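Long-range contacts in CRISPR-associated endonuclease C2c1 (Alicyclobacillus acidoterrestris, PDB 5U31), which is an RNA-guided DNA endonuclease of type V CRISPR-Cas immunity that recognises a PAM, pairs its guide RNA with target DNA and cuts with a RuvC nuclease domain: residues V34-E39 / F381-D385; L655-C659 / S670-L674; V731-R735 / Q768-L772. The protein carries 3 engineered substitutions. All blocks are in the same frame, centred on the assembly; numbering follows the deposited sequence.

Interaction 1 (V34-E39 / F381-D385); sequences VRYYTE and FTLPD. With SO4 (sulfate ion), chain F; nucleotides of chain B.
Residues 34-39 are interior to helix 17-45 (phi/psi near -62/-40), with Thr38 N to Val34 O and Glu39 N to Arg35 O both at 2.8 Å. Residues 381-385 are irregular but extended (phi -65 to -143°, psi 119 to 154°) and come closest at Arg35 and Pro384, whose CA atoms are 5.5 Å apart; 348 Å² is buried in all.

Polar contacts are few. Arg35, with chi1 to chi3 all t, reaches along the loop and donates a hydrogen bond from NH1 to Pro384 O (2.5 Å, N-H...O angle 141°). This carbonyl lies near the guanidinium plane, while Leu383 CB packs over one face, 3.4 Å from Arg35 NH1. Thr38 OG1 turns back to Val34 O (2.8 Å) within the helix, leaving its methyl to face the loop.

Apolar packing supplies the rest: Val34 CG1 meets Pro384 CG at 3.6 Å, and Thr38 CG2 lies 3.8 Å from Leu383 CD1 and 4.0 Å from Phe381 CZ. Helix 216-257 adds Arg228, which touches Thr38 and Pro384 and bonds to Thr382 O.

Facing away from the helix, Thr382 places OG1 3.0 Å from O3' of A97 in the sgRNA, chain B. The arrangement is helix-against-loop packing that joins the sequence-distant ends of the helical REC1 domain beside the guide RNA.

Interaction 2 (L655-C659 / S670-L674); sequences LLVRC and SWAKL. With nucleotides of chain B.
This is packing between two helices consecutive in sequence, at the junction of the bridge helix and the REC2 domain: residues 655-659 lie in the C-terminal part of the bridge helix domain, and residues 670-674 belong to helix 667-675. Cys659 and Trp671 set the register, with CA atoms 5.5 Å apart, and 388 Å² is buried.

Ser670 (chi1 m) points toward the first segment; its OG lies over one face of the Arg658 guanidinium and 3.6 Å from Arg658 CB, while hydrogen-bonding to Arg666 O. Trp671 (chi1 t) receives the Cys659 sulfur at its ring edge: SG is 5.4 Å from the six-membered-ring centroid, 85° off the normal, and 4.0 Å from Trp671 CE3. The other surroundings of this indole include Trp712, edge-to-face. Lys673 is peripheral, its CD 4.4 Å from Leu655 CD2. Leu674 (m, t) fills the centre, with CD2 3.8 Å from Leu655 CB and CD1 3.6 Å from Cys659 SG and 4.2 Å from Leu656 CD1; Leu697 of helix 687-701 also touches it.

Arg658 borders the sgRNA, its NH1 2.6 Å from OP2 of A109 of chain B and its NE 3.3 Å from OP1 of A108 of chain B.

Interaction 3 (V731-R735 / Q768-L772); sequences VRDWR and QYKFL. With nucleotides of chain B.
Two REC2 helices, 709-739 and 759-776, meet here through long side chains in a buried contact that carries an sgRNA-binding pair. The axes of the short segments run nearly antiparallel (157°) but stay 13.1 Å apart; CA pairs Val731-Leu772 (8.9 Å) and Arg735-Gln768 (9.5 Å) fix the register.

Large residues span that gap. Trp734 (chi1 t) brings CZ3 to 3.5 Å from Phe771 CD2 and 3.9 Å from Leu772 CD2, the six-membered ring and Phe771 ring being oblique at 72°, centroids 5.5 Å apart. Val731 CG2 lies 4.1 Å from Phe771 CZ, and Leu643 of the bridge helix touches both aromatics.

Arg735 packs its CD 3.6 Å from Leu772 CD2 and donates from NH1 to O2 of U37 of chain B (3.2 Å). Gln768 reads the same base: U37 N3 donates to Gln768 OE1 (2.8 Å) and Gln768 NE2 to U37 O4 (2.5 Å). With O2, N3 and O4 all engaged, the chemistry implies recognition of the uracil edge by both helices.

The three contacts are separate and follow one another along the chain. Interaction 1 lies in REC1, its centre 57 Å from that of interaction 2 and 42 Å from that of interaction 3. Interactions 2 and 3 are closer, with centres 24 Å and nearest atoms about 13 Å apart. Helix 641-658 connects them: it contributes residues 655-659 to interaction 2, and its Leu643 and Leu646 pack on interaction 3. Helix 709-739 likewise reaches both. The sgRNA is common to all three, near A97 and C98, A108 and A109, and U37, C48 and A49 respectively; Arg735 and Gln768 (interaction 3) are established sgRNA-binding residues. None includes the RuvC active-site positions, which are alanine in this engineered protein.

Interaction 1 (V34-E39 / F381-D385)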
loop_
_atom_site.group_PDB
_atom_site.type_symbol
_atom_site.label_atom_id
_atom_site.label_comp_id
_atom_site.label_asym_id
_atom_site.label_seq_id
_atom_site.Cartn_x
_atom_site.Cartn_y
_atom_site.Cartn_z
ATOM N N VAL A 34 10.086 -12.825 -27.692
ATOM C CA VAL A 34 9.039 -11.894 -27.278
ATOM C C VAL A 34 9.349 -10.489 -27.775
ATOM O O VAL A 34 8.462 -9.775 -28.258
ATOM C CB VAL A 34 8.861 -11.928 -25.749
ATOM C CG1 VAL A 34 7.950 -10.798 -25.306
ATOM C CG2 VAL A 34 8.285 -13.255 -25.316
ATOM N N ARG A 35 10.615 -10.074 -27.683
ATOM C CA ARG A 35 10.990 -8.757 -28.186
ATOM C C ARG A 35 10.742 -8.650 -29.686
ATOM O O ARG A 35 10.278 -7.612 -30.171
ATOM C CB ARG A 35 12.455 -8.468 -27.857
ATOM C CG ARG A 35 12.896 -7.051 -28.160
ATOM C CD ARG A 35 14.353 -6.850 -27.781
ATOM N NE ARG A 35 14.794 -5.466 -27.942
ATOM C CZ ARG A 35 14.914 -4.598 -26.942
ATOM N NH1 ARG A 35 14.625 -4.968 -25.701
ATOM N NH2 ARG A 35 15.324 -3.358 -27.180
ATOM N N TYR A 36 11.032 -9.720 -30.432
ATOM C CA TYR A 36 10.830 -9.699 -31.878
ATOM C C TYR A 36 9.365 -9.462 -32.225
ATOM O O TYR A 36 9.043 -8.605 -33.056
ATOM C CB TYR A 36 11.337 -11.005 -32.506
ATOM C CG TYR A 36 10.848 -11.222 -33.917
ATOM C CD1 TYR A 36 9.853 -12.152 -34.192
ATOM C CD2 TYR A 36 11.358 -10.477 -34.972
ATOM C CE1 TYR A 36 9.390 -12.341 -35.481
ATOM C CE2 TYR A 36 10.900 -10.658 -36.263
ATOM C CZ TYR A 36 9.918 -11.590 -36.509
ATOM O OH TYR A 36 9.461 -11.773 -37.789
ATOM N N TYR A 37 8.457 -10.206 -31.588
ATOM C CA TYR A 37 7.040 -10.068 -31.905
ATOM C C TYR A 37 6.474 -8.769 -31.350
ATOM O O TYR A 37 5.628 -8.130 -31.987
ATOM C CB TYR A 37 6.258 -11.263 -31.365
ATOM C CG TYR A 37 6.566 -12.562 -32.063
ATOM C CD1 TYR A 37 6.212 -12.765 -33.392
ATOM C CD2 TYR A 37 7.192 -13.598 -31.389
ATOM C CE1 TYR A 37 6.489 -13.967 -34.034
ATOM C CE2 TYR A 37 7.472 -14.801 -32.019
ATOM C CZ TYR A 37 7.122 -14.978 -33.338
ATOM O OH TYR A 37 7.410 -16.175 -33.950
ATOM N N THR A 38 6.919 -8.368 -30.160
ATOM C CA THR A 38 6.469 -7.100 -29.600
ATOM C C THR A 38 6.873 -5.933 -30.493
ATOM O O THR A 38 6.050 -5.063 -30.804
ATOM C CB THR A 38 7.020 -6.930 -28.186
ATOM O OG1 THR A 38 6.525 -7.991 -27.361
ATOM C CG2 THR A 38 6.576 -5.617 -27.607
ATOM N N GLU A 39 8.126 -5.912 -30.942
ATOM C CA GLU A 39 8.550 -4.868 -31.869
ATOM C C GLU A 39 7.721 -4.884 -33.148
ATOM O O GLU A 39 7.417 -3.820 -33.697
ATOM C CB GLU A 39 10.038 -5.030 -32.169
ATOM C CG GLU A 39 10.644 -3.959 -33.042
ATOM C CD GLU A 39 12.133 -4.154 -33.209
ATOM O OE1 GLU A 39 12.808 -4.442 -32.199
ATOM O OE2 GLU A 39 12.625 -4.043 -34.351
ATOM N N PHE A 381 6.648 2.998 -23.255
ATOM C CA PHE A 381 6.714 1.724 -23.957
ATOM C C PHE A 381 8.128 1.185 -23.819
ATOM O O PHE A 381 9.090 1.868 -24.184
ATOM C CB PHE A 381 6.334 1.898 -25.429
ATOM C CG PHE A 381 6.524 0.660 -26.263
ATOM C CD1 PHE A 381 5.576 -0.349 -26.253
ATOM C CD2 PHE A 381 7.645 0.510 -27.065
ATOM C CE1 PHE A 381 5.748 -1.491 -27.012
ATOM C CE2 PHE A 381 7.820 -0.630 -27.830
ATOM C CZ PHE A 381 6.869 -1.630 -27.804
ATOM N N THR A 382 8.259 -0.024 -23.277
ATOM C CA THR A 382 9.568 -0.624 -23.043
ATOM C C THR A 382 9.559 -2.063 -23.529
ATOM O O THR A 382 8.791 -2.887 -23.021
ATOM C CB THR A 382 9.955 -0.567 -21.559
ATOM O OG1 THR A 382 8.962 -1.237 -20.777
ATOM C CG2 THR A 382 10.090 0.875 -21.085
ATOM N N LEU A 383 10.416 -2.361 -24.502
ATOM C CA LEU A 383 10.563 -3.722 -24.990
ATOM C C LEU A 383 11.128 -4.622 -23.890
ATOM O O LEU A 383 11.874 -4.160 -23.022
ATOM C CB LEU A 383 11.498 -3.764 -26.200
ATOM C CG LEU A 383 11.122 -3.176 -27.563
ATOM C CD1 LEU A 383 9.724 -3.604 -27.956
ATOM C CD2 LEU A 383 11.244 -1.660 -27.576
ATOM N N PRO A 384 10.803 -5.915 -23.911
ATOM C CA PRO A 384 11.475 -6.850 -23.005
ATOM C C PRO A 384 12.951 -6.972 -23.335
ATOM O O PRO A 384 13.382 -6.762 -24.472
ATOM C CB PRO A 384 10.750 -8.175 -23.258
ATOM C CG PRO A 384 10.265 -8.058 -24.648
ATOM C CD PRO A 384 9.862 -6.611 -24.802
ATOM N N ASP A 385 13.728 -7.322 -22.315
ATOM C CA ASP A 385 15.157 -7.550 -22.459
ATOM C C ASP A 385 15.562 -8.709 -21.563
ATOM O O ASP A 385 15.032 -8.859 -20.462
ATOM C CB ASP A 385 15.968 -6.304 -22.097
ATOM C CG ASP A 385 17.455 -6.564 -22.109
ATOM O OD1 ASP A 385 18.034 -6.634 -23.213
ATOM O OD2 ASP A 385 18.041 -6.715 -21.018
HETATM S S SO4 F . 11.455 -9.275 -40.380
HETATM O O1 SO4 F . 11.476 -8.105 -39.505
HETATM O O2 SO4 F . 11.520 -8.818 -41.766
HETATM O O3 SO4 F . 12.599 -10.129 -40.073
HETATM O O4 SO4 F . 10.222 -10.036 -40.192
ATOM P P C B 98 7.464 0.259 -17.635
ATOM O OP1 C B 98 8.192 1.157 -18.563
ATOM O OP2 C B 98 8.098 -0.069 -16.331
ATOM O "O5'" C B 98 6.016 0.866 -17.376
ATOM C "C5'" C B 98 5.161 1.161 -18.465
ATOM C "C4'" C B 98 3.744 1.386 -18.010
ATOM O "O4'" C B 98 3.269 0.242 -17.260
ATOM C "C3'" C B 98 3.532 2.556 -17.072
ATOM O "O3'" C B 98 3.469 3.784 -17.773
ATOM C "C2'" C B 98 2.232 2.185 -16.374
ATOM O "O2'" C B 98 1.119 2.467 -17.205
ATOM C "C1'" C B 98 2.371 0.666 -16.257
ATOM N N1 C B 98 2.909 0.252 -14.943
ATOM C C2 C B 98 2.075 0.320 -13.825
ATOM O O2 C B 98 0.911 0.724 -13.960
ATOM N N3 C B 98 2.551 -0.050 -12.619
ATOM C C4 C B 98 3.803 -0.482 -12.508
ATOM N N4 C B 98 4.212 -0.836 -11.292
ATOM C C5 C B 98 4.678 -0.570 -13.629
ATOM C C6 C B 98 4.193 -0.196 -14.820
ATOM P P A B 97 9.429 -5.162 -15.752
ATOM O OP1 A B 97 10.772 -4.768 -16.229
ATOM O OP2 A B 97 9.160 -5.203 -14.295
ATOM O "O5'" A B 97 8.397 -4.156 -16.426
ATOM C "C5'" A B 97 8.387 -3.977 -17.831
ATOM C "C4'" A B 97 7.036 -3.524 -18.315
ATOM O "O4'" A B 97 6.010 -4.455 -17.882
ATOM C "C3'" A B 97 6.557 -2.193 -17.779
ATOM O "O3'" A B 97 7.153 -1.094 -18.437
ATOM C "C2'" A B 97 5.053 -2.294 -17.974
ATOM O "O2'" A B 97 4.711 -2.099 -19.336
ATOM C "C1'" A B 97 4.813 -3.756 -17.616
ATOM N N9 A B 97 4.494 -3.887 -16.183
ATOM C C8 A B 97 5.333 -4.221 -15.149
ATOM N N7 A B 97 4.743 -4.223 -13.978
ATOM C C5 A B 97 3.437 -3.844 -14.260
ATOM C C6 A B 97 2.307 -3.652 -13.444
ATOM N N6 A B 97 2.301 -3.818 -12.120
ATOM N N1 A B 97 1.161 -3.277 -14.048
ATOM C C2 A B 97 1.158 -3.108 -15.374
ATOM N N3 A B 97 2.151 -3.256 -16.246
ATOM C C4 A B 97 3.275 -3.628 -15.614
#

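Interaction 2 (L655-C659 / S670-L674)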
loop_
_atom_site.group_PDB
_atom_site.type_symbol
_atom_site.label_atom_id
_atom_site.label_comp_id
_atom_site.label_asym_id
_atom_site.label_seq_id
_atom_site.Cartn_x
_atom_site.Cartn_y
_atom_site.Cartn_z
ATOM N N LEU A 655 27.146 22.409 12.352
ATOM C CA LEU A 655 27.246 23.743 12.935
ATOM C C LEU A 655 28.664 24.281 12.817
ATOM O O LEU A 655 28.864 25.473 12.558
ATOM C CB LEU A 655 26.798 23.718 14.396
ATOM C CG LEU A 655 25.305 23.944 14.647
ATOM C CD1 LEU A 655 24.965 23.747 16.117
ATOM C CD2 LEU A 655 24.894 25.335 14.181
ATOM N N LEU A 656 29.663 23.415 12.997
ATOM C CA LEU A 656 31.046 23.847 12.844
ATOM C C LEU A 656 31.357 24.185 11.392
ATOM O O LEU A 656 32.097 25.136 11.115
ATOM C CB LEU A 656 31.991 22.762 13.359
ATOM C CG LEU A 656 33.490 23.055 13.282
ATOM C CD1 LEU A 656 33.853 24.251 14.147
ATOM C CD2 LEU A 656 34.282 21.833 13.700
ATOM N N VAL A 657 30.794 23.418 10.456
ATOM C CA VAL A 657 31.051 23.650 9.039
ATOM C C VAL A 657 30.544 25.024 8.622
ATOM O O VAL A 657 31.219 25.752 7.883
ATOM C CB VAL A 657 30.421 22.524 8.197
ATOM C CG1 VAL A 657 30.333 22.921 6.735
ATOM C CG2 VAL A 657 31.232 21.253 8.347
ATOM N N ARG A 658 29.362 25.413 9.105
ATOM C CA ARG A 658 28.816 26.716 8.746
ATOM C C ARG A 658 29.711 27.860 9.196
ATOM O O ARG A 658 29.651 28.945 8.608
ATOM C CB ARG A 658 27.424 26.892 9.341
ATOM C CG ARG A 658 26.407 25.912 8.810
ATOM C CD ARG A 658 25.038 26.193 9.394
ATOM N NE ARG A 658 24.454 27.412 8.847
ATOM C CZ ARG A 658 23.421 28.049 9.385
ATOM N NH1 ARG A 658 22.954 29.152 8.820
ATOM N NH2 ARG A 658 22.862 27.589 10.498
ATOM N N CYS A 659 30.536 27.648 10.224
ATOM C CA CYS A 659 31.424 28.703 10.703
ATOM C C CYS A 659 32.502 29.050 9.691
ATOM O O CYS A 659 33.167 30.081 9.843
ATOM C CB CYS A 659 32.078 28.296 12.026
ATOM S SG CYS A 659 30.931 28.034 13.395
ATOM N N SER A 670 26.504 31.623 13.210
ATOM C CA SER A 670 26.766 30.218 13.497
ATOM C C SER A 670 27.809 30.067 14.596
ATOM O O SER A 670 27.635 29.269 15.524
ATOM C CB SER A 670 27.219 29.498 12.226
ATOM O OG SER A 670 26.342 29.774 11.146
ATOM N N TRP A 671 28.903 30.828 14.507
ATOM C CA TRP A 671 29.922 30.784 15.550
ATOM C C TRP A 671 29.355 31.211 16.896
ATOM O O TRP A 671 29.862 30.794 17.944
ATOM C CB TRP A 671 31.108 31.660 15.148
ATOM C CG TRP A 671 32.171 31.796 16.184
ATOM C CD1 TRP A 671 32.536 32.936 16.836
ATOM C CD2 TRP A 671 33.019 30.757 16.685
ATOM N NE1 TRP A 671 33.558 32.673 17.713
ATOM C CE2 TRP A 671 33.873 31.342 17.640
ATOM C CE3 TRP A 671 33.138 29.391 16.419
ATOM C CZ2 TRP A 671 34.834 30.609 18.331
ATOM C CZ3 TRP A 671 34.092 28.664 17.107
ATOM C CH2 TRP A 671 34.926 29.274 18.053
ATOM N N ALA A 672 28.296 32.023 16.891
ATOM C CA ALA A 672 27.648 32.398 18.141
ATOM C C ALA A 672 27.002 31.191 18.807
ATOM O O ALA A 672 27.160 30.978 20.014
ATOM C CB ALA A 672 26.613 33.494 17.889
ATOM N N LYS A 673 26.285 30.374 18.031
ATOM C CA LYS A 673 25.585 29.226 18.600
ATOM C C LYS A 673 26.536 28.190 19.185
ATOM O O LYS A 673 26.101 27.347 19.978
ATOM C CB LYS A 673 24.699 28.565 17.543
ATOM C CG LYS A 673 23.553 29.431 17.051
ATOM C CD LYS A 673 22.713 28.686 16.028
ATOM C CE LYS A 673 21.607 29.563 15.465
ATOM N NZ LYS A 673 20.851 28.868 14.383
ATOM N N LEU A 674 27.817 28.230 18.821
ATOM C CA LEU A 674 28.771 27.255 19.334
ATOM C C LEU A 674 29.437 27.703 20.631
ATOM O O LEU A 674 29.687 26.873 21.509
ATOM C CB LEU A 674 29.845 26.964 18.285
ATOM C CG LEU A 674 29.400 26.170 17.060
ATOM C CD1 LEU A 674 30.597 25.855 16.188
ATOM C CD2 LEU A 674 28.701 24.895 17.487
ATOM P P A B 109 21.097 30.189 6.368
ATOM O OP1 A B 109 22.043 31.237 6.829
ATOM O OP2 A B 109 21.113 28.841 6.993
ATOM O "O5'" A B 109 19.622 30.769 6.508
ATOM C "C5'" A B 109 19.188 31.828 5.674
ATOM C "C4'" A B 109 17.687 31.876 5.581
ATOM O "O4'" A B 109 17.192 30.752 4.805
ATOM C "C3'" A B 109 16.932 31.762 6.891
ATOM O "O3'" A B 109 16.921 32.963 7.637
ATOM C "C2'" A B 109 15.555 31.320 6.424
ATOM O "O2'" A B 109 14.846 32.416 5.868
ATOM C "C1'" A B 109 15.928 30.355 5.299
ATOM N N9 A B 109 16.025 28.976 5.811
ATOM C C8 A B 109 17.134 28.305 6.267
ATOM N N7 A B 109 16.882 27.088 6.686
ATOM C C5 A B 109 15.513 26.954 6.503
ATOM C C6 A B 109 14.625 25.895 6.755
ATOM N N6 A B 109 15.002 24.722 7.269
ATOM N N1 A B 109 13.321 26.088 6.459
ATOM C C2 A B 109 12.944 27.266 5.946
ATOM N N3 A B 109 13.685 28.334 5.666
ATOM C C4 A B 109 14.973 28.110 5.972
ATOM P P A B 108 23.369 25.303 5.237
ATOM O OP1 A B 108 24.568 25.909 5.870
ATOM O OP2 A B 108 22.528 24.360 6.019
ATOM O "O5'" A B 108 22.439 26.479 4.695
ATOM C "C5'" A B 108 22.922 27.418 3.745
ATOM C "C4'" A B 108 21.800 28.236 3.157
ATOM O "O4'" A B 108 20.970 27.398 2.307
ATOM C "C3'" A B 108 20.816 28.828 4.155
ATOM O "O3'" A B 108 21.286 30.006 4.782
ATOM C "C2'" A B 108 19.569 29.027 3.307
ATOM O "O2'" A B 108 19.700 30.167 2.469
ATOM C "C1'" A B 108 19.612 27.776 2.434
ATOM N N9 A B 108 18.880 26.662 3.066
ATOM C C8 A B 108 19.394 25.636 3.822
ATOM N N7 A B 108 18.492 24.794 4.266
ATOM C C5 A B 108 17.301 25.304 3.774
ATOM C C6 A B 108 15.971 24.869 3.892
ATOM N N6 A B 108 15.608 23.779 4.567
ATOM N N1 A B 108 15.013 25.599 3.284
ATOM C C2 A B 108 15.380 26.690 2.604
ATOM N N3 A B 108 16.595 27.200 2.421
ATOM C C4 A B 108 17.523 26.453 3.039
#

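Interaction 3 (V731-R735 / Q768-L772)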
loop_
_atom_site.group_PDB
_atom_site.type_symbol
_atom_site.label_atom_id
_atom_site.label_comp_id
_atom_site.label_asym_id
_atom_site.label_seq_id
_atom_site.Cartn_x
_atom_site.Cartn_y
_atom_site.Cartn_z
ATOM N N VAL A 731 32.100 5.658 13.382
ATOM C CA VAL A 731 31.101 5.063 12.501
ATOM C C VAL A 731 31.606 3.735 11.957
ATOM O O VAL A 731 30.817 2.810 11.722
ATOM C CB VAL A 731 30.726 6.035 11.367
ATOM C CG1 VAL A 731 29.703 5.403 10.437
ATOM C CG2 VAL A 731 30.184 7.336 11.934
ATOM N N ARG A 732 32.918 3.609 11.766
ATOM C CA ARG A 732 33.478 2.353 11.282
ATOM C C ARG A 732 33.256 1.230 12.287
ATOM O O ARG A 732 32.832 0.129 11.920
ATOM C CB ARG A 732 34.966 2.526 10.986
ATOM C CG ARG A 732 35.654 1.246 10.571
ATOM C CD ARG A 732 37.103 1.498 10.215
ATOM N NE ARG A 732 37.782 2.293 11.234
ATOM C CZ ARG A 732 38.269 1.795 12.366
ATOM N NH1 ARG A 732 38.148 0.501 12.629
ATOM N NH2 ARG A 732 38.874 2.592 13.236
ATOM N N ASP A 733 33.531 1.494 13.568
ATOM C CA ASP A 733 33.404 0.451 14.580
ATOM C C ASP A 733 31.944 0.119 14.858
ATOM O O ASP A 733 31.607 -1.044 15.113
ATOM C CB ASP A 733 34.108 0.873 15.869
ATOM C CG ASP A 733 35.602 1.066 15.682
ATOM O OD1 ASP A 733 36.173 0.451 14.757
ATOM O OD2 ASP A 733 36.205 1.831 16.465
ATOM N N TRP A 734 31.065 1.125 14.823
ATOM C CA TRP A 734 29.646 0.876 15.059
ATOM C C TRP A 734 29.080 -0.102 14.037
ATOM O O TRP A 734 28.302 -0.996 14.386
ATOM C CB TRP A 734 28.862 2.189 15.033
ATOM C CG TRP A 734 27.383 1.988 14.885
ATOM C CD1 TRP A 734 26.568 1.272 15.710
ATOM C CD2 TRP A 734 26.542 2.506 13.845
ATOM N NE1 TRP A 734 25.273 1.313 15.253
ATOM C CE2 TRP A 734 25.231 2.065 14.110
ATOM C CE3 TRP A 734 26.772 3.300 12.719
ATOM C CZ2 TRP A 734 24.154 2.388 13.288
ATOM C CZ3 TRP A 734 25.700 3.623 11.904
ATOM C CH2 TRP A 734 24.410 3.167 12.192
ATOM N N ARG A 735 29.470 0.048 12.769
ATOM C CA ARG A 735 28.981 -0.856 11.734
ATOM C C ARG A 735 29.586 -2.245 11.877
ATOM O O ARG A 735 28.905 -3.247 11.636
ATOM C CB ARG A 735 29.282 -0.280 10.356
ATOM C CG ARG A 735 28.707 1.096 10.147
ATOM C CD ARG A 735 27.492 1.072 9.240
ATOM N NE ARG A 735 26.309 0.509 9.882
ATOM C CZ ARG A 735 25.596 -0.496 9.382
ATOM N NH1 ARG A 735 24.527 -0.936 10.030
ATOM N NH2 ARG A 735 25.946 -1.053 8.228
ATOM N N GLN A 768 18.986 3.307 11.010
ATOM C CA GLN A 768 20.377 3.123 10.607
ATOM C C GLN A 768 20.599 3.566 9.167
ATOM O O GLN A 768 21.631 4.165 8.844
ATOM C CB GLN A 768 20.786 1.663 10.771
ATOM C CG GLN A 768 20.600 1.106 12.157
ATOM C CD GLN A 768 20.933 -0.369 12.212
ATOM O OE1 GLN A 768 21.949 -0.804 11.674
ATOM N NE2 GLN A 768 20.072 -1.149 12.847
ATOM N N TYR A 769 19.648 3.265 8.287
ATOM C CA TYR A 769 19.766 3.700 6.903
ATOM C C TYR A 769 19.812 5.220 6.818
ATOM O O TYR A 769 20.705 5.790 6.180
ATOM C CB TYR A 769 18.606 3.134 6.084
ATOM C CG TYR A 769 18.697 3.419 4.607
ATOM C CD1 TYR A 769 19.350 2.543 3.745
ATOM C CD2 TYR A 769 18.126 4.561 4.071
ATOM C CE1 TYR A 769 19.432 2.806 2.394
ATOM C CE2 TYR A 769 18.203 4.832 2.725
ATOM C CZ TYR A 769 18.854 3.953 1.890
ATOM O OH TYR A 769 18.923 4.237 0.548
ATOM N N LYS A 770 18.870 5.897 7.484
ATOM C CA LYS A 770 18.799 7.354 7.398
ATOM C C LYS A 770 20.075 8.005 7.916
ATOM O O LYS A 770 20.554 8.989 7.342
ATOM C CB LYS A 770 17.588 7.881 8.169
ATOM C CG LYS A 770 16.238 7.363 7.698
ATOM C CD LYS A 770 15.121 7.837 8.626
ATOM C CE LYS A 770 13.789 7.183 8.290
ATOM N NZ LYS A 770 12.684 7.686 9.158
ATOM N N PHE A 771 20.643 7.480 9.004
ATOM C CA PHE A 771 21.879 8.073 9.502
ATOM C C PHE A 771 23.032 7.846 8.534
ATOM O O PHE A 771 23.818 8.764 8.272
ATOM C CB PHE A 771 22.245 7.523 10.877
ATOM C CG PHE A 771 23.645 7.864 11.288
ATOM C CD1 PHE A 771 23.959 9.140 11.723
ATOM C CD2 PHE A 771 24.656 6.924 11.197
ATOM C CE1 PHE A 771 25.250 9.465 12.080
ATOM C CE2 PHE A 771 25.950 7.244 11.552
ATOM C CZ PHE A 771 26.248 8.517 11.993
ATOM N N LEU A 772 23.159 6.625 8.007
ATOM C CA LEU A 772 24.232 6.334 7.062
ATOM C C LEU A 772 24.123 7.207 5.821
ATOM O O LEU A 772 25.133 7.710 5.315
ATOM C CB LEU A 772 24.210 4.854 6.682
ATOM C CG LEU A 772 24.734 3.893 7.747
ATOM C CD1 LEU A 772 24.652 2.461 7.271
ATOM C CD2 LEU A 772 26.159 4.252 8.102
ATOM P P U B 37 22.210 -10.693 9.406
ATOM O OP1 U B 37 22.915 -11.963 9.105
ATOM O OP2 U B 37 22.895 -9.614 10.154
ATOM O "O5'" U B 37 21.825 -10.061 8.002
ATOM C "C5'" U B 37 21.162 -8.805 7.922
ATOM C "C4'" U B 37 21.966 -7.786 7.144
ATOM O "O4'" U B 37 21.508 -6.475 7.555
ATOM C "C3'" U B 37 23.465 -7.818 7.422
ATOM O "O3'" U B 37 24.220 -7.358 6.289
ATOM C "C2'" U B 37 23.606 -6.837 8.577
ATOM O "O2'" U B 37 24.880 -6.246 8.689
ATOM C "C1'" U B 37 22.532 -5.795 8.257
ATOM N N1 U B 37 21.933 -5.211 9.467
ATOM C C2 U B 37 21.984 -3.844 9.668
ATOM O O2 U B 37 22.495 -3.075 8.874
ATOM N N3 U B 37 21.409 -3.404 10.835
ATOM C C4 U B 37 20.812 -4.180 11.813
ATOM O O4 U B 37 20.336 -3.651 12.821
ATOM C C5 U B 37 20.806 -5.583 11.534
ATOM C C6 U B 37 21.356 -6.034 10.403
ATOM P P A B 49 33.552 2.464 7.152
ATOM O OP1 A B 49 33.184 1.375 8.092
ATOM O OP2 A B 49 34.487 2.208 6.023
ATOM O "O5'" A B 49 32.201 3.047 6.545
ATOM C "C5'" A B 49 31.183 3.556 7.392
ATOM C "C4'" A B 49 30.177 4.364 6.615
ATOM O "O4'" A B 49 30.783 5.591 6.132
ATOM C "C3'" A B 49 29.639 3.708 5.359
ATOM O "O3'" A B 49 28.639 2.749 5.622
ATOM C "C2'" A B 49 29.156 4.900 4.549
ATOM O "O2'" A B 49 27.917 5.381 5.047
ATOM C "C1'" A B 49 30.237 5.929 4.872
ATOM N N9 A B 49 31.313 5.915 3.866
ATOM C C8 A B 49 32.597 5.439 3.983
ATOM N N7 A B 49 33.309 5.566 2.887
ATOM C C5 A B 49 32.430 6.163 1.993
ATOM C C6 A B 49 32.565 6.565 0.654
ATOM N N6 A B 49 33.685 6.429 -0.057
ATOM N N1 A B 49 31.492 7.126 0.056
ATOM C C2 A B 49 30.364 7.270 0.756
ATOM N N3 A B 49 30.115 6.933 2.014
ATOM C C4 A B 49 31.200 6.380 2.581
ATOM P P C B 48 38.935 3.750 6.214
ATOM O OP1 C B 48 39.209 2.487 6.945
ATOM O OP2 C B 48 38.993 3.763 4.730
ATOM O "O5'" C B 48 37.498 4.292 6.635
ATOM C "C5'" C B 48 37.225 4.623 7.987
ATOM C "C4'" C B 48 35.918 5.357 8.133
ATOM O "O4'" C B 48 36.042 6.705 7.617
ATOM C "C3'" C B 48 34.736 4.785 7.373
ATOM O "O3'" C B 48 34.146 3.675 8.021
ATOM C "C2'" C B 48 33.805 5.986 7.253
ATOM O "O2'" C B 48 33.091 6.194 8.462
ATOM C "C1'" C B 48 34.806 7.129 7.081
ATOM N N1 C B 48 35.002 7.497 5.663
ATOM C C2 C B 48 34.084 8.369 5.085
ATOM O O2 C B 48 33.147 8.782 5.778
ATOM N N3 C B 48 34.238 8.733 3.795
ATOM C C4 C B 48 35.267 8.257 3.093
ATOM N N4 C B 48 35.379 8.644 1.819
ATOM C C5 C B 48 36.226 7.366 3.660
ATOM C C6 C B 48 36.057 7.014 4.941
#